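Local atomic coordinates of 'Carboxyl esterase 2 (Tuber melanosporum Mel28, PDB entry 5MIF), a protein that probably hydrolyses carboxylic ester bonds, as a member of an archaea-like carboxylesterase family with the alpha/beta hydrolase fold. Residues Phe53-Tyr64 and Gly118-Arg129; Thr73-Ser81 and Thr91-Ser99. All coordinates share one frame; numbering follows the deposited sequence.

Contact 1. Residues Phe53-Tyr64 and Gly118-Arg129; sequences FAFPLPEIRDGY and GGWVFGGPKSYR
Arg61 meets Val121 across this contact, Asp62 meets Lys126 and Ser127, and Phe53 meets Phe122. Residues 118-129 follow a central strand of the alpha/beta hydrolase fold. With His116 and Gly117 they give the sequence HGGGW, consistent with the oxyanion-hole loop of hormone-sensitive-lipase-like esterases. The loop 53-64 lies along it. Near the middle, Arg61 O accepts the N-H of Gly123 at 3.0 Å.

The side chain of Arg61 wraps round the carbonyl of Val121. CB and CG pass beside Val121 O. A bend at chi2 (-71°) then swings the chain along the loop. CD packs against the ring of Phe122, 3.9 Å from CD1. NE turns back to its own segment and gives its hydrogen to Pro58 O at 2.8 Å. NH1 reaches Val121 O at 3.0 Å, on a lone pair in the carbonyl plane. Both acceptors lie close to the guanidinium plane, which fixes its rotation. NH1 also bonds to Thr151 O, outside the two segments.

Asp62 grips the turn that leads into helix 129-139. Its OD2 takes the backbone N-H of Lys126 on the syn lone pair, at 2.8 Å. OD1 accepts twice from Ser127, from the backbone N and from OG, the latter at 2.7 Å. Three bonds thus hold one carboxylate.

At the far end the edge of Phe122 points at a face of Phe53, a T-shaped pair with planes 77° apart. Leu57 CD2 and Pro58 CD add apolar contacts to Phe122.

Tyr64 closes the other end. Lys126 CG lies over one face of its ring, 4.0 Å from the centroid, a CH-pi contact. On the other side of that ring plane, Tyr64 CD1 sits above the guanidinium centre of Arg129, 3.5 Å from CZ.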
loop_
_atom_site.group_PDB
_atom_site.type_symbol
_atom_site.label_atom_id
_atom_site.label_comp_id
_atom_site.label_asym_id
_atom_site.label_seq_id
_atom_site.Cartn_x
_atom_site.Cartn_y
_atom_site.Cartn_z
ATOM N N PHE A 53 -27.358 11.537 3.188
ATOM C CA PHE A 53 -28.063 10.290 3.437
ATOM C C PHE A 53 -29.263 10.551 4.349
ATOM O O PHE A 53 -29.274 10.196 5.529
ATOM C CB PHE A 53 -27.113 9.239 4.015
ATOM C CG PHE A 53 -26.050 8.806 3.042
ATOM C CD1 PHE A 53 -26.254 7.710 2.218
ATOM C CD2 PHE A 53 -24.872 9.527 2.909
ATOM C CE1 PHE A 53 -25.290 7.321 1.302
ATOM C CE2 PHE A 53 -23.902 9.141 2.000
ATOM C CZ PHE A 53 -24.113 8.035 1.193
ATOM N N ALA A 54 -30.270 11.198 3.776
ATOM C CA ALA A 54 -31.489 11.537 4.496
ATOM C C ALA A 54 -32.606 11.849 3.510
ATOM O O ALA A 54 -32.360 12.140 2.338
ATOM C CB ALA A 54 -31.255 12.718 5.439
ATOM N N PHE A 55 -33.839 11.792 3.995
ATOM C CA PHE A 55 -34.996 12.119 3.171
ATOM C C PHE A 55 -35.298 13.627 3.204
ATOM O O PHE A 55 -35.072 14.289 4.221
ATOM C CB PHE A 55 -36.221 11.333 3.645
ATOM C CG PHE A 55 -36.086 9.845 3.491
ATOM C CD1 PHE A 55 -36.115 9.258 2.235
ATOM C CD2 PHE A 55 -35.964 9.034 4.608
ATOM C CE1 PHE A 55 -35.997 7.881 2.095
ATOM C CE2 PHE A 55 -35.850 7.659 4.478
ATOM C CZ PHE A 55 -35.867 7.082 3.216
ATOM N N PRO A 56 -35.799 14.176 2.083
ATOM C CA PRO A 56 -36.028 13.467 0.817
ATOM C C PRO A 56 -34.738 13.296 0.007
ATOM O O PRO A 56 -33.873 14.178 0.042
ATOM C CB PRO A 56 -37.016 14.379 0.077
ATOM C CG PRO A 56 -36.707 15.738 0.592
ATOM C CD PRO A 56 -36.282 15.568 2.027
ATOM N N LEU A 57 -34.612 12.179 -0.704
ATOM C CA LEU A 57 -33.456 11.953 -1.566
ATOM C C LEU A 57 -33.603 12.776 -2.843
ATOM O O LEU A 57 -34.706 12.908 -3.372
ATOM C CB LEU A 57 -33.330 10.461 -1.885
ATOM C CG LEU A 57 -33.044 9.592 -0.662
ATOM C CD1 LEU A 57 -33.176 8.120 -1.005
ATOM C CD2 LEU A 57 -31.651 9.894 -0.150
ATOM N N PRO A 58 -32.488 13.308 -3.364
ATOM C CA PRO A 58 -32.463 13.991 -4.663
ATOM C C PRO A 58 -32.883 13.050 -5.787
ATOM O O PRO A 58 -32.752 11.835 -5.634
ATOM C CB PRO A 58 -30.994 14.394 -4.826
ATOM C CG PRO A 58 -30.420 14.348 -3.443
ATOM C CD PRO A 58 -31.155 13.256 -2.739
ATOM N N GLU A 59 -33.385 13.566 -6.898
ATOM C CA GLU A 59 -33.724 12.650 -7.973
ATOM C C GLU A 59 -32.539 12.549 -8.925
ATOM O O GLU A 59 -32.456 11.631 -9.739
ATOM C CB GLU A 59 -35.012 13.069 -8.699
ATOM C CG GLU A 59 -35.484 12.049 -9.758
ATOM C CD GLU A 59 -35.785 10.637 -9.215
ATOM O OE1 GLU A 59 -35.870 10.438 -7.979
ATOM O OE2 GLU A 59 -35.907 9.706 -10.048
ATOM N N ILE A 60 -31.577 13.448 -8.779
ATOM C CA ILE A 60 -30.313 13.227 -9.449
ATOM C C ILE A 60 -29.383 12.554 -8.445
ATOM O O ILE A 60 -29.089 13.112 -7.390
ATOM C CB ILE A 60 -29.717 14.535 -9.981
ATOM C CG1 ILE A 60 -30.613 15.090 -11.092
ATOM C CG2 ILE A 60 -28.282 14.327 -10.457
ATOM C CD1 ILE A 60 -30.977 14.071 -12.142
ATOM N N ARG A 61 -28.961 11.332 -8.757
ATOM C CA ARG A 61 -28.154 10.547 -7.817
ATOM C C ARG A 61 -26.685 10.486 -8.234
ATOM O O ARG A 61 -25.823 10.018 -7.482
ATOM C CB ARG A 61 -28.703 9.128 -7.677
ATOM C CG ARG A 61 -30.155 9.001 -7.269
ATOM C CD ARG A 61 -30.359 9.396 -5.817
ATOM N NE ARG A 61 -31.750 9.197 -5.413
ATOM C CZ ARG A 61 -32.235 8.044 -4.951
ATOM N NH1 ARG A 61 -31.436 6.991 -4.789
ATOM N NH2 ARG A 61 -33.516 7.942 -4.625
ATOM N N ASP A 62 -26.414 10.958 -9.439
ATOM C CA ASP A 62 -25.075 10.919 -9.992
ATOM C C ASP A 62 -24.710 12.234 -10.677
ATOM O O ASP A 62 -25.472 12.745 -11.499
ATOM C CB ASP A 62 -24.966 9.776 -11.000
ATOM C CG ASP A 62 -23.573 9.631 -11.549
ATOM O OD1 ASP A 62 -22.629 9.804 -10.757
ATOM O OD2 ASP A 62 -23.422 9.348 -12.757
ATOM N N GLY A 63 -23.541 12.776 -10.343
ATOM C CA GLY A 63 -23.059 13.978 -11.002
ATOM C C GLY A 63 -21.556 14.168 -10.911
ATOM O O GLY A 63 -20.883 13.564 -10.064
ATOM N N TYR A 64 -21.033 15.031 -11.776
ATOM C CA TYR A 64 -19.603 15.299 -11.816
ATOM C C TYR A 64 -19.173 16.016 -10.557
ATOM O O TYR A 64 -19.931 16.798 -9.986
ATOM C CB TYR A 64 -19.230 16.131 -13.041
ATOM C CG TYR A 64 -19.534 15.450 -14.353
ATOM C CD1 TYR A 64 -18.830 14.324 -14.757
ATOM C CD2 TYR A 64 -20.517 15.941 -15.197
ATOM C CE1 TYR A 64 -19.105 13.704 -15.963
ATOM C CE2 TYR A 64 -20.798 15.328 -16.401
ATOM C CZ TYR A 64 -20.090 14.211 -16.784
ATOM O OH TYR A 64 -20.379 13.603 -17.989
ATOM N N GLY A 118 -21.236 4.472 -2.931
ATOM C CA GLY A 118 -22.253 5.493 -2.762
ATOM C C GLY A 118 -23.410 4.993 -1.904
ATOM O O GLY A 118 -24.537 5.478 -2.020
ATOM N N GLY A 119 -23.147 3.993 -1.062
ATOM C CA GLY A 119 -24.140 3.523 -0.107
ATOM C C GLY A 119 -25.383 2.887 -0.718
ATOM O O GLY A 119 -26.439 2.886 -0.085
ATOM N N TRP A 120 -25.254 2.384 -1.952
ATOM C CA TRP A 120 -26.343 1.799 -2.747
ATOM C C TRP A 120 -27.393 2.831 -3.173
ATOM O O TRP A 120 -28.274 2.492 -3.954
ATOM C CB TRP A 120 -27.035 0.641 -1.996
ATOM C CG TRP A 120 -26.106 -0.462 -1.603
ATOM C CD1 TRP A 120 -25.561 -1.421 -2.425
ATOM C CD2 TRP A 120 -25.586 -0.713 -0.293
ATOM N NE1 TRP A 120 -24.735 -2.253 -1.694
ATOM C CE2 TRP A 120 -24.736 -1.843 -0.385
ATOM C CE3 TRP A 120 -25.758 -0.096 0.952
ATOM C CZ2 TRP A 120 -24.063 -2.368 0.722
ATOM C CZ3 TRP A 120 -25.090 -0.624 2.057
ATOM C CH2 TRP A 120 -24.256 -1.749 1.933
ATOM N N VAL A 121 -27.284 4.068 -2.668
ATOM C CA VAL A 121 -28.217 5.167 -2.959
ATOM C C VAL A 121 -27.695 6.158 -3.997
ATOM O O VAL A 121 -28.473 6.711 -4.776
ATOM C CB VAL A 121 -28.543 5.999 -1.691
ATOM C CG1 VAL A 121 -29.832 6.797 -1.885
ATOM C CG2 VAL A 121 -28.652 5.117 -0.481
ATOM N N PHE A 122 -26.383 6.403 -3.981
ATOM C CA PHE A 122 -25.758 7.385 -4.874
ATOM C C PHE A 122 -24.681 6.781 -5.773
ATOM O O PHE A 122 -24.244 5.637 -5.578
ATOM C CB PHE A 122 -25.137 8.535 -4.067
ATOM C CG PHE A 122 -26.116 9.257 -3.189
ATOM C CD1 PHE A 122 -27.146 9.992 -3.744
ATOM C CD2 PHE A 122 -26.013 9.188 -1.807
ATOM C CE1 PHE A 122 -28.061 10.654 -2.939
ATOM C CE2 PHE A 122 -26.921 9.849 -0.993
ATOM C CZ PHE A 122 -27.947 10.581 -1.566
ATOM N N GLY A 123 -24.238 7.577 -6.742
ATOM C CA GLY A 123 -23.118 7.208 -7.581
ATOM C C GLY A 123 -23.558 6.804 -8.970
ATOM O O GLY A 123 -24.751 6.632 -9.227
ATOM N N GLY A 124 -22.583 6.655 -9.860
ATOM C CA GLY A 124 -22.820 6.315 -11.249
ATOM C C GLY A 124 -21.585 6.748 -12.011
ATOM O O GLY A 124 -20.595 7.139 -11.390
ATOM N N PRO A 125 -21.635 6.702 -13.348
ATOM C CA PRO A 125 -20.445 6.999 -14.155
ATOM C C PRO A 125 -19.891 8.411 -13.955
ATOM O O PRO A 125 -18.679 8.591 -14.081
ATOM C CB PRO A 125 -20.939 6.811 -15.593
ATOM C CG PRO A 125 -22.441 6.969 -15.513
ATOM C CD PRO A 125 -22.812 6.395 -14.180
ATOM N N LYS A 126 -20.736 9.387 -13.626
ATOM C CA LYS A 126 -20.272 10.772 -13.502
ATOM C C LYS A 126 -19.407 10.986 -12.275
ATOM O O LYS A 126 -18.302 11.524 -12.361
ATOM C CB LYS A 126 -21.454 11.755 -13.465
ATOM C CG LYS A 126 -22.296 11.841 -14.743
ATOM C CD LYS A 126 -23.450 12.851 -14.542
ATOM C CE LYS A 126 -23.840 13.578 -15.820
ATOM N NZ LYS A 126 -25.008 12.985 -16.525
ATOM N N SER A 127 -19.916 10.570 -11.124
ATOM C CA SER A 127 -19.217 10.779 -9.872
ATOM C C SER A 127 -17.963 9.928 -9.772
ATOM O O SER A 127 -17.089 10.208 -8.956
ATOM C CB SER A 127 -20.146 10.505 -8.692
ATOM O OG SER A 127 -20.786 9.256 -8.840
ATOM N N TYR A 128 -17.899 8.876 -10.581
ATOM C CA TYR A 128 -16.760 7.966 -10.557
ATOM C C TYR A 128 -15.823 8.158 -11.741
ATOM O O TYR A 128 -14.945 7.332 -11.969
ATOM C CB TYR A 128 -17.255 6.517 -10.479
ATOM C CG TYR A 128 -17.501 6.120 -9.043
ATOM C CD1 TYR A 128 -18.661 6.530 -8.378
ATOM C CD2 TYR A 128 -16.562 5.369 -8.332
ATOM C CE1 TYR A 128 -18.884 6.197 -7.057
ATOM C CE2 TYR A 128 -16.781 5.024 -7.002
ATOM C CZ TYR A 128 -17.945 5.444 -6.370
ATOM O OH TYR A 128 -18.165 5.122 -5.049
ATOM N N ARG A 129 -16.004 9.248 -12.489
ATOM C CA ARG A 129 -15.184 9.493 -13.675
ATOM C C ARG A 129 -13.694 9.587 -13.321
ATOM O O ARG A 129 -12.855 9.111 -14.069
ATOM C CB ARG A 129 -15.625 10.767 -14.415
ATOM C CG ARG A 129 -14.745 11.084 -15.635
ATOM C CD ARG A 129 -15.281 12.229 -16.468
ATOM N NE ARG A 129 -15.313 13.484 -15.715
ATOM C CZ ARG A 129 -15.693 14.654 -16.226
ATOM N NH1 ARG A 129 -16.052 14.737 -17.504
ATOM N NH2 ARG A 129 -15.707 15.746 -15.465
HETATM O O HOH W 1 -19.177 10.519 -16.955
#

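Contact 2. Residues Thr73-Ser81 and Thr91-Ser99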
loop_
_atom_site.group_PDB
_atom_site.type_symbol
_atom_site.label_atom_id
_atom_site.label_comp_id
_atom_site.label_asym_id
_atom_site.label_seq_id
_atom_site.Cartn_x
_atom_site.Cartn_y
_atom_site.Cartn_z
ATOM N N THR A 73 -5.900 11.330 -19.752
ATOM C CA THR A 73 -6.103 9.978 -20.266
ATOM C C THR A 73 -7.448 9.906 -20.971
ATOM O O THR A 73 -8.485 10.227 -20.390
ATOM C CB THR A 73 -6.050 8.916 -19.150
ATOM O OG1 THR A 73 -4.787 8.993 -18.478
ATOM C CG2 THR A 73 -6.216 7.517 -19.732
ATOM N N GLU A 74 -7.425 9.517 -22.236
ATOM C CA GLU A 74 -8.647 9.351 -23.003
ATOM C C GLU A 74 -9.064 7.903 -23.105
ATOM O O GLU A 74 -8.231 7.002 -23.065
ATOM C CB GLU A 74 -8.490 9.935 -24.411
ATOM C CG GLU A 74 -8.230 11.433 -24.465
ATOM C CD GLU A 74 -7.914 11.920 -25.873
ATOM O OE1 GLU A 74 -7.948 11.096 -26.809
ATOM O OE2 GLU A 74 -7.702 13.137 -26.054
ATOM N N PHE A 75 -10.371 7.690 -23.244
ATOM C CA PHE A 75 -10.921 6.357 -23.438
ATOM C C PHE A 75 -12.208 6.429 -24.249
ATOM O O PHE A 75 -12.884 7.452 -24.261
ATOM C CB PHE A 75 -11.153 5.663 -22.082
ATOM C CG PHE A 75 -11.869 6.518 -21.066
ATOM C CD1 PHE A 75 -13.257 6.607 -21.055
ATOM C CD2 PHE A 75 -11.153 7.205 -20.097
ATOM C CE1 PHE A 75 -13.916 7.390 -20.099
ATOM C CE2 PHE A 75 -11.802 7.983 -19.140
ATOM C CZ PHE A 75 -13.184 8.076 -19.139
ATOM N N THR A 76 -12.549 5.339 -24.926
ATOM C CA THR A 76 -13.825 5.266 -25.620
ATOM C C THR A 76 -14.911 4.771 -24.664
ATOM O O THR A 76 -14.619 4.094 -23.674
ATOM C CB THR A 76 -13.769 4.337 -26.834
ATOM O OG1 THR A 76 -13.373 3.029 -26.415
ATOM C CG2 THR A 76 -12.795 4.873 -27.891
ATOM N N THR A 77 -16.158 5.102 -24.988
ATOM C CA THR A 77 -17.329 4.711 -24.202
ATOM C C THR A 77 -18.345 3.976 -25.069
ATOM O O THR A 77 -18.780 4.503 -26.098
ATOM C CB THR A 77 -18.049 5.926 -23.587
ATOM O OG1 THR A 77 -17.177 6.625 -22.699
ATOM C CG2 THR A 77 -19.294 5.481 -22.824
ATOM N N LYS A 78 -18.727 2.770 -24.665
ATOM C CA LYS A 78 -19.860 2.120 -25.307
ATOM C C LYS A 78 -20.971 1.952 -24.264
ATOM O O LYS A 78 -20.781 1.318 -23.220
ATOM C CB LYS A 78 -19.460 0.779 -25.928
ATOM C CG LYS A 78 -20.599 0.112 -26.689
ATOM C CD LYS A 78 -20.121 -1.035 -27.565
ATOM C CE LYS A 78 -21.209 -1.441 -28.562
ATOM N NZ LYS A 78 -20.722 -2.357 -29.638
ATOM N N ILE A 79 -22.121 2.557 -24.547
ATOM C CA ILE A 79 -23.276 2.511 -23.657
ATOM C C ILE A 79 -24.117 1.270 -23.922
ATOM O O ILE A 79 -24.601 1.048 -25.038
ATOM C CB ILE A 79 -24.128 3.773 -23.823
ATOM C CG1 ILE A 79 -23.214 5.003 -23.791
ATOM C CG2 ILE A 79 -25.206 3.839 -22.750
ATOM C CD1 ILE A 79 -23.917 6.322 -24.003
ATOM N N LEU A 80 -24.271 0.447 -22.890
ATOM C CA LEU A 80 -24.940 -0.839 -23.042
ATOM C C LEU A 80 -26.216 -0.942 -22.205
ATOM O O LEU A 80 -26.207 -0.700 -20.996
ATOM C CB LEU A 80 -23.970 -1.970 -22.684
ATOM C CG LEU A 80 -22.712 -2.039 -23.566
ATOM C CD1 LEU A 80 -21.686 -3.004 -22.991
ATOM C CD2 LEU A 80 -23.088 -2.429 -25.008
ATOM N N SER A 81 -27.309 -1.321 -22.861
ATOM C CA SER A 81 -28.541 -1.653 -22.162
ATOM C C SER A 81 -28.690 -3.162 -22.210
ATOM O O SER A 81 -29.191 -3.697 -23.197
ATOM C CB SER A 81 -29.734 -0.973 -22.831
ATOM O OG SER A 81 -29.647 0.428 -22.670
ATOM N N THR A 91 -27.947 -1.319 -17.022
ATOM C CA THR A 91 -27.162 -0.359 -17.763
ATOM C C THR A 91 -25.679 -0.577 -17.461
ATOM O O THR A 91 -25.282 -0.692 -16.307
ATOM C CB THR A 91 -27.587 1.090 -17.412
ATOM O OG1 THR A 91 -28.951 1.282 -17.803
ATOM C CG2 THR A 91 -26.740 2.091 -18.173
ATOM N N ALA A 92 -24.866 -0.664 -18.504
ATOM C CA ALA A 92 -23.429 -0.810 -18.313
ATOM C C ALA A 92 -22.670 0.087 -19.291
ATOM O O ALA A 92 -23.115 0.311 -20.422
ATOM C CB ALA A 92 -23.013 -2.279 -18.481
ATOM N N TYR A 93 -21.538 0.618 -18.841
ATOM C CA TYR A 93 -20.667 1.378 -19.713
ATOM C C TYR A 93 -19.346 0.621 -19.911
ATOM O O TYR A 93 -18.664 0.305 -18.942
ATOM C CB TYR A 93 -20.398 2.770 -19.139
ATOM C CG TYR A 93 -21.642 3.618 -18.931
ATOM C CD1 TYR A 93 -22.413 3.491 -17.777
ATOM C CD2 TYR A 93 -22.066 4.517 -19.905
ATOM C CE1 TYR A 93 -23.568 4.261 -17.589
ATOM C CE2 TYR A 93 -23.212 5.289 -19.729
ATOM C CZ TYR A 93 -23.961 5.154 -18.574
ATOM O OH TYR A 93 -25.094 5.922 -18.409
ATOM N N LEU A 94 -18.967 0.347 -21.158
ATOM C CA LEU A 94 -17.661 -0.259 -21.406
ATOM C C LEU A 94 -16.664 0.825 -21.798
ATOM O O LEU A 94 -16.796 1.444 -22.849
ATOM C CB LEU A 94 -17.734 -1.324 -22.499
ATOM C CG LEU A 94 -16.419 -2.062 -22.822
ATOM C CD1 LEU A 94 -15.954 -2.884 -21.618
ATOM C CD2 LEU A 94 -16.562 -2.948 -24.050
ATOM N N TYR A 95 -15.676 1.058 -20.943
ATOM C CA TYR A 95 -14.642 2.042 -21.235
ATOM C C TYR A 95 -13.353 1.356 -21.665
ATOM O O TYR A 95 -12.874 0.458 -20.971
ATOM C CB TYR A 95 -14.369 2.921 -20.029
ATOM C CG TYR A 95 -15.572 3.640 -19.457
ATOM C CD1 TYR A 95 -16.207 4.670 -20.159
ATOM C CD2 TYR A 95 -16.029 3.333 -18.184
ATOM C CE1 TYR A 95 -17.292 5.354 -19.596
ATOM C CE2 TYR A 95 -17.098 3.991 -17.623
ATOM C CZ TYR A 95 -17.728 4.997 -18.321
ATOM O OH TYR A 95 -18.786 5.630 -17.707
ATOM N N LYS A 96 -12.811 1.763 -22.814
ATOM C CA LYS A 96 -11.563 1.194 -23.345
ATOM C C LYS A 96 -10.496 2.248 -23.603
ATOM O O LYS A 96 -10.789 3.294 -24.165
ATOM C CB LYS A 96 -11.823 0.439 -24.651
ATOM C CG LYS A 96 -12.841 -0.664 -24.558
ATOM C CD LYS A 96 -12.778 -1.557 -25.784
ATOM C CE LYS A 96 -13.638 -0.968 -26.887
ATOM N NZ LYS A 96 -13.480 -1.700 -28.160
ATOM N N PRO A 97 -9.253 1.978 -23.189
ATOM C CA PRO A 97 -8.168 2.894 -23.555
ATOM C C PRO A 97 -7.976 2.978 -25.084
ATOM O O PRO A 97 -8.291 2.040 -25.816
ATOM C CB PRO A 97 -6.940 2.260 -22.903
ATOM C CG PRO A 97 -7.278 0.797 -22.828
ATOM C CD PRO A 97 -8.756 0.750 -22.541
ATOM N N VAL A 98 -7.466 4.105 -25.555
ATOM C CA VAL A 98 -7.214 4.317 -26.979
ATOM C C VAL A 98 -6.034 3.451 -27.448
ATOM O O VAL A 98 -5.239 2.989 -26.632
ATOM C CB VAL A 98 -6.910 5.798 -27.275
ATOM C CG1 VAL A 98 -8.028 6.664 -26.758
ATOM C CG2 VAL A 98 -5.615 6.205 -26.599
ATOM N N SER A 99 -5.923 3.221 -28.754
ATOM C CA SER A 99 -4.827 2.408 -29.298
ATOM C C SER A 99 -3.504 3.169 -29.431
ATOM O O SER A 99 -3.407 4.358 -29.110
ATOM C CB SER A 99 -5.220 1.851 -30.662
ATOM O OG SER A 99 -6.459 1.172 -30.588
HETATM O O HOH W 2 -15.594 1.529 -25.498
HETATM O O HOH W 3 -30.011 1.487 -20.523
#
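Phe75 and Tyr95 lie side by side and point the same way, at one end of an antiparallel beta hairpin. Their ring planes are 71° apart, and they meet obliquely. Phe75 CE1 comes to 3.6 Å from Tyr95 CD1. The first torsion of Phe75 (chi1 48°) sets CG between the backbone N and the carbonyl carbon, and this directs the ring to Tyr95.

Thr77 comes next, on the face that carries Tyr95. Its hydroxyl approaches Tyr95 at the ring edge, in plane, with OG1 3.3 Å from CD1. Its methyl CG2 reaches the edge of Tyr93. Tyr93 in turn runs alongside Ile79, and Ile79 CG2 is 3.9 Å from Tyr93 CE2. The tyrosines of one strand therefore alternate with small or branched side chains of the other.

The opposite face bears Thr76, Lys78 and Leu80 from one strand, and Ala92, Leu94 and Lys96 from its partner. Leu80 CD1 is 4.3 Å from Leu94 CB. Thr76 OG1 lies 3.5 Å from Lys96 CB. A water joins Thr76 OG1 to Leu94 O, to which it donates at 2.9 Å.

The segments 75-81 and 91-97 run antiparallel, with 158° between their directions. Three hydrogen-bonded pairs, Thr76 with Lys96, Lys78 with Leu94 and Leu80 with Ala92, each exchange two backbone bonds. The shortest is Leu80 N to Ala92 O, 2.7 Å.

Strand 75-82 is the outermost at this end of the chain's main sheet. Strand 90-97 lies between it and strand 142-147, with backbone hydrogen bonds joining Thr91, Tyr93 and Tyr95 to Asp147, Phe145 and Val143 respectively. Ile136 of helix 129-139 packs on Phe75 and Tyr95. On the other face, Lys96 NZ bonds to Leu177 O in a loop.

Both contacts lie toward the surface, with a few buried residues each. Contact 2 joins two neighbouring strands of the main sheet by regular backbone bonds, with side chains packed on both faces. Contact 1 joins two loops, and there side chains do most of the bonding, through an arginine and an aspartate. The two contacts meet at Pro125. Its CB lies 3.2 Å from Tyr95 OH, and its CG 3.6 Å from Tyr93 CE1. Helix 129-139 also connects them: it starts at the end of segment 118-129 and packs on Phe75 and Tyr95 of contact 2. Contact 1 lies nearer the probable catalytic site, since Gly119 is close to the putative triad.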